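Local atomic coordinates of similar to N-acetyltransferase (Staphylococcus aureus subsp. aureus, PDB entry 4MBU), a protein that probably transfers an acetyl group from acetyl-coenzyme A to an amine substrate, as a Gcn5-related N-acetyltransferase whose substrate is not established here. Residues A[23-33]-A[147-157]. Residues are numbered along the deposited sequence; the frame is centred on the assembly and turned at random.
Sequences AIINTTAVYTY and VGYKFDYWLDL
In this GNAT fold the hairpin of strands 139-150 and 153-163, turning through a type I' beta turn from Lys-150 to Tyr-153, sends a lysine into the loop that follows helix 13-26. With CG anti to the backbone N (chi1 -161°) and the chain extended beyond it, Lys-150 reaches across to the loop, and its NZ hydrogen-bonds to four carbonyls: Ile-24 O and Thr-27 O at 2.8 Å, Val-30 O and Thr-32 O at 2.9 Å. With three N-H groups for four acceptors, at least one must be shared. The last three bonds run nearly straight out from their C=O groups, whereas at Ile-24 O the donor comes in bent, at 129°. A long unbranched chain ending in three donors suits this place. Along its stem, Lys-150 CG passes the ring of Tyr-33, whose OH donates to the backbone carbonyl Tyr-149 O, modelled at a doubtfully short 2.5 Å. On the turn, Phe-151 brings CZ to 3.4 Å from Ile-25 O, the oxygen lying at the ring edge. Leu-155 CD1 sits over one face of Tyr-31, 3.9 Å from the ring centroid, a CH-pi contact; Gly-148, lacking a side chain, lets the ring lie close against the strand. The Tyr-31 hydroxyl is hydrogen-bonded to Asp-123 OD1, and its ring also meets Tyr-79 of the second subunit. The buried ammonium thus finds its partners in neutral carbonyl dipoles, which probably stabilise its charge.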
# COMPACT_ATOMS: atom_id res chain seq x y z
N ALA A 23 12.78 18.49 11.05
CA ALA A 23 11.82 17.46 10.72
C ALA A 23 10.65 17.51 11.69
O ALA A 23 9.50 17.25 11.32
CB ALA A 23 12.50 16.09 10.73
N ILE A 24 10.93 17.89 12.94
CA ILE A 24 9.87 17.92 13.93
C ILE A 24 8.96 19.09 13.60
O ILE A 24 7.73 18.97 13.67
CB ILE A 24 10.41 18.07 15.36
CG1 ILE A 24 10.91 16.72 15.87
CG2 ILE A 24 9.35 18.60 16.30
CD1 ILE A 24 11.67 16.83 17.18
N ILE A 25 9.55 20.21 13.20
CA ILE A 25 8.77 21.43 13.04
C ILE A 25 7.91 21.41 11.77
O ILE A 25 6.78 21.88 11.78
CB ILE A 25 9.67 22.70 13.10
CG1 ILE A 25 10.38 22.78 14.45
CG2 ILE A 25 8.85 23.97 12.87
CD1 ILE A 25 9.43 22.89 15.64
N ASN A 26 8.43 20.81 10.70
CA ASN A 26 7.80 20.96 9.39
C ASN A 26 7.17 19.72 8.77
O ASN A 26 6.43 19.83 7.79
CB ASN A 26 8.81 21.54 8.40
CG ASN A 26 9.28 22.91 8.80
OD1 ASN A 26 10.44 23.10 9.17
ND2 ASN A 26 8.36 23.89 8.74
N THR A 27 7.47 18.55 9.31
CA THR A 27 7.03 17.32 8.65
C THR A 27 6.45 16.33 9.64
O THR A 27 6.52 16.52 10.86
CB THR A 27 8.19 16.61 7.90
OG1 THR A 27 9.01 15.92 8.84
CG2 THR A 27 9.06 17.62 7.13
N THR A 28 5.90 15.25 9.10
CA THR A 28 5.38 14.15 9.88
C THR A 28 6.41 13.02 9.96
O THR A 28 6.07 11.88 10.27
CB THR A 28 4.13 13.59 9.22
OG1 THR A 28 4.46 13.18 7.89
CG2 THR A 28 3.05 14.65 9.16
N ALA A 29 7.67 13.34 9.66
CA ALA A 29 8.73 12.34 9.70
C ALA A 29 9.06 11.94 11.14
O ALA A 29 9.60 10.86 11.39
CB ALA A 29 9.97 12.87 8.99
N VAL A 30 8.73 12.82 12.09
CA VAL A 30 8.88 12.54 13.51
C VAL A 30 7.53 12.81 14.18
O VAL A 30 7.03 13.94 14.10
CB VAL A 30 9.94 13.45 14.16
CG1 VAL A 30 10.23 12.99 15.58
CG2 VAL A 30 11.23 13.45 13.35
N TYR A 31 6.94 11.80 14.80
CA TYR A 31 5.66 11.98 15.50
C TYR A 31 5.88 12.69 16.85
O TYR A 31 5.50 12.19 17.91
CB TYR A 31 4.92 10.64 15.69
CG TYR A 31 4.22 10.07 14.46
CD1 TYR A 31 4.62 10.43 13.17
CD2 TYR A 31 3.14 9.19 14.58
CE1 TYR A 31 3.97 9.91 12.04
CE2 TYR A 31 2.49 8.65 13.45
CZ TYR A 31 2.92 9.03 12.19
OH TYR A 31 2.31 8.52 11.06
N THR A 32 6.51 13.86 16.78
CA THR A 32 6.84 14.66 17.97
C THR A 32 6.37 16.08 17.69
O THR A 32 6.29 16.49 16.54
CB THR A 32 8.35 14.63 18.24
OG1 THR A 32 8.76 13.29 18.53
CG2 THR A 32 8.73 15.51 19.44
N TYR A 33 6.03 16.83 18.73
CA TYR A 33 5.56 18.19 18.53
C TYR A 33 6.64 19.23 18.83
O TYR A 33 6.82 20.17 18.05
CB TYR A 33 4.32 18.47 19.38
CG TYR A 33 3.17 17.52 19.15
CD1 TYR A 33 2.47 17.51 17.95
CD2 TYR A 33 2.76 16.64 20.14
CE1 TYR A 33 1.39 16.64 17.74
CE2 TYR A 33 1.70 15.76 19.95
CZ TYR A 33 1.02 15.77 18.74
OH TYR A 33 -0.05 14.91 18.55
N VAL A 147 -3.22 6.44 13.64
CA VAL A 147 -2.42 6.17 14.84
C VAL A 147 -1.73 7.42 15.32
O VAL A 147 -1.34 7.49 16.50
CB VAL A 147 -1.30 5.10 14.64
CG1 VAL A 147 -1.88 3.72 14.60
CG2 VAL A 147 -0.47 5.41 13.39
N GLY A 148 -1.55 8.38 14.42
CA GLY A 148 -0.90 9.62 14.84
C GLY A 148 -1.79 10.83 14.65
O GLY A 148 -2.79 10.74 13.94
N TYR A 149 -1.46 11.94 15.30
CA TYR A 149 -2.19 13.19 15.10
C TYR A 149 -1.20 14.36 15.12
O TYR A 149 -0.52 14.60 16.12
CB TYR A 149 -3.27 13.38 16.19
CG TYR A 149 -4.20 14.58 15.99
CD1 TYR A 149 -5.22 14.54 15.05
CD2 TYR A 149 -4.07 15.73 16.77
CE1 TYR A 149 -6.08 15.62 14.86
CE2 TYR A 149 -4.93 16.82 16.59
CZ TYR A 149 -5.92 16.76 15.63
OH TYR A 149 -6.78 17.82 15.43
N LYS A 150 -1.12 15.09 14.02
CA LYS A 150 -0.21 16.22 13.94
C LYS A 150 -0.69 17.20 12.88
O LYS A 150 -1.33 16.79 11.89
CB LYS A 150 1.21 15.74 13.60
CG LYS A 150 2.32 16.74 13.94
CD LYS A 150 3.70 16.17 13.59
CE LYS A 150 4.81 17.19 13.87
NZ LYS A 150 6.18 16.65 13.61
N PHE A 151 -0.42 18.48 13.10
CA PHE A 151 -0.86 19.53 12.16
C PHE A 151 -2.37 19.44 11.93
O PHE A 151 -2.84 19.66 10.82
CB PHE A 151 -0.12 19.39 10.82
CG PHE A 151 1.38 19.51 10.93
CD1 PHE A 151 1.96 20.43 11.79
CD2 PHE A 151 2.21 18.72 10.15
CE1 PHE A 151 3.35 20.55 11.87
CE2 PHE A 151 3.59 18.83 10.23
CZ PHE A 151 4.16 19.75 11.09
N ASP A 152 -3.11 19.07 12.98
CA ASP A 152 -4.58 19.02 12.95
C ASP A 152 -5.19 17.95 12.07
O ASP A 152 -6.41 17.96 11.83
CB ASP A 152 -5.15 20.37 12.54
CG ASP A 152 -4.67 21.48 13.42
OD1 ASP A 152 -4.53 21.26 14.64
OD2 ASP A 152 -4.43 22.56 12.88
N TYR A 153 -4.38 17.01 11.60
CA TYR A 153 -4.96 15.87 10.90
C TYR A 153 -4.47 14.50 11.40
O TYR A 153 -3.42 14.39 12.05
CB TYR A 153 -4.84 16.02 9.38
CG TYR A 153 -3.46 16.36 8.87
CD1 TYR A 153 -2.48 15.38 8.75
CD2 TYR A 153 -3.14 17.66 8.48
CE1 TYR A 153 -1.21 15.68 8.27
CE2 TYR A 153 -1.87 17.97 8.00
CZ TYR A 153 -0.91 16.97 7.90
OH TYR A 153 0.35 17.26 7.42
N TRP A 154 -5.26 13.47 11.11
CA TRP A 154 -4.92 12.13 11.53
C TRP A 154 -3.86 11.54 10.60
O TRP A 154 -3.84 11.85 9.42
CB TRP A 154 -6.18 11.27 11.60
CG TRP A 154 -7.10 11.74 12.69
CD1 TRP A 154 -8.22 12.52 12.55
CD2 TRP A 154 -6.96 11.50 14.10
NE1 TRP A 154 -8.78 12.77 13.78
CE2 TRP A 154 -8.03 12.15 14.75
CE3 TRP A 154 -6.03 10.79 14.87
CZ2 TRP A 154 -8.20 12.12 16.13
CZ3 TRP A 154 -6.20 10.75 16.24
CH2 TRP A 154 -7.28 11.42 16.87
N LEU A 155 -2.98 10.73 11.16
CA LEU A 155 -1.81 10.20 10.45
C LEU A 155 -1.86 8.68 10.44
O LEU A 155 -2.22 8.04 11.46
CB LEU A 155 -0.51 10.63 11.14
CG LEU A 155 -0.28 12.09 11.50
CD1 LEU A 155 1.05 12.26 12.25
CD2 LEU A 155 -0.28 12.95 10.24
N ASP A 156 -1.47 8.12 9.30
CA ASP A 156 -1.40 6.68 9.09
C ASP A 156 0.06 6.26 9.05
O ASP A 156 0.86 6.89 8.35
CB ASP A 156 -2.08 6.28 7.77
CG ASP A 156 -3.55 6.69 7.70
OD1 ASP A 156 -4.16 7.00 8.74
OD2 ASP A 156 -4.11 6.69 6.59
N LEU A 157 0.40 5.21 9.77
CA LEU A 157 1.77 4.73 9.80
C LEU A 157 1.87 3.42 9.02
O LEU A 157 1.21 2.44 9.35
CB LEU A 157 2.23 4.51 11.24
CG LEU A 157 3.69 4.07 11.39
CD1 LEU A 157 4.61 5.22 10.98
CD2 LEU A 157 4.00 3.61 12.81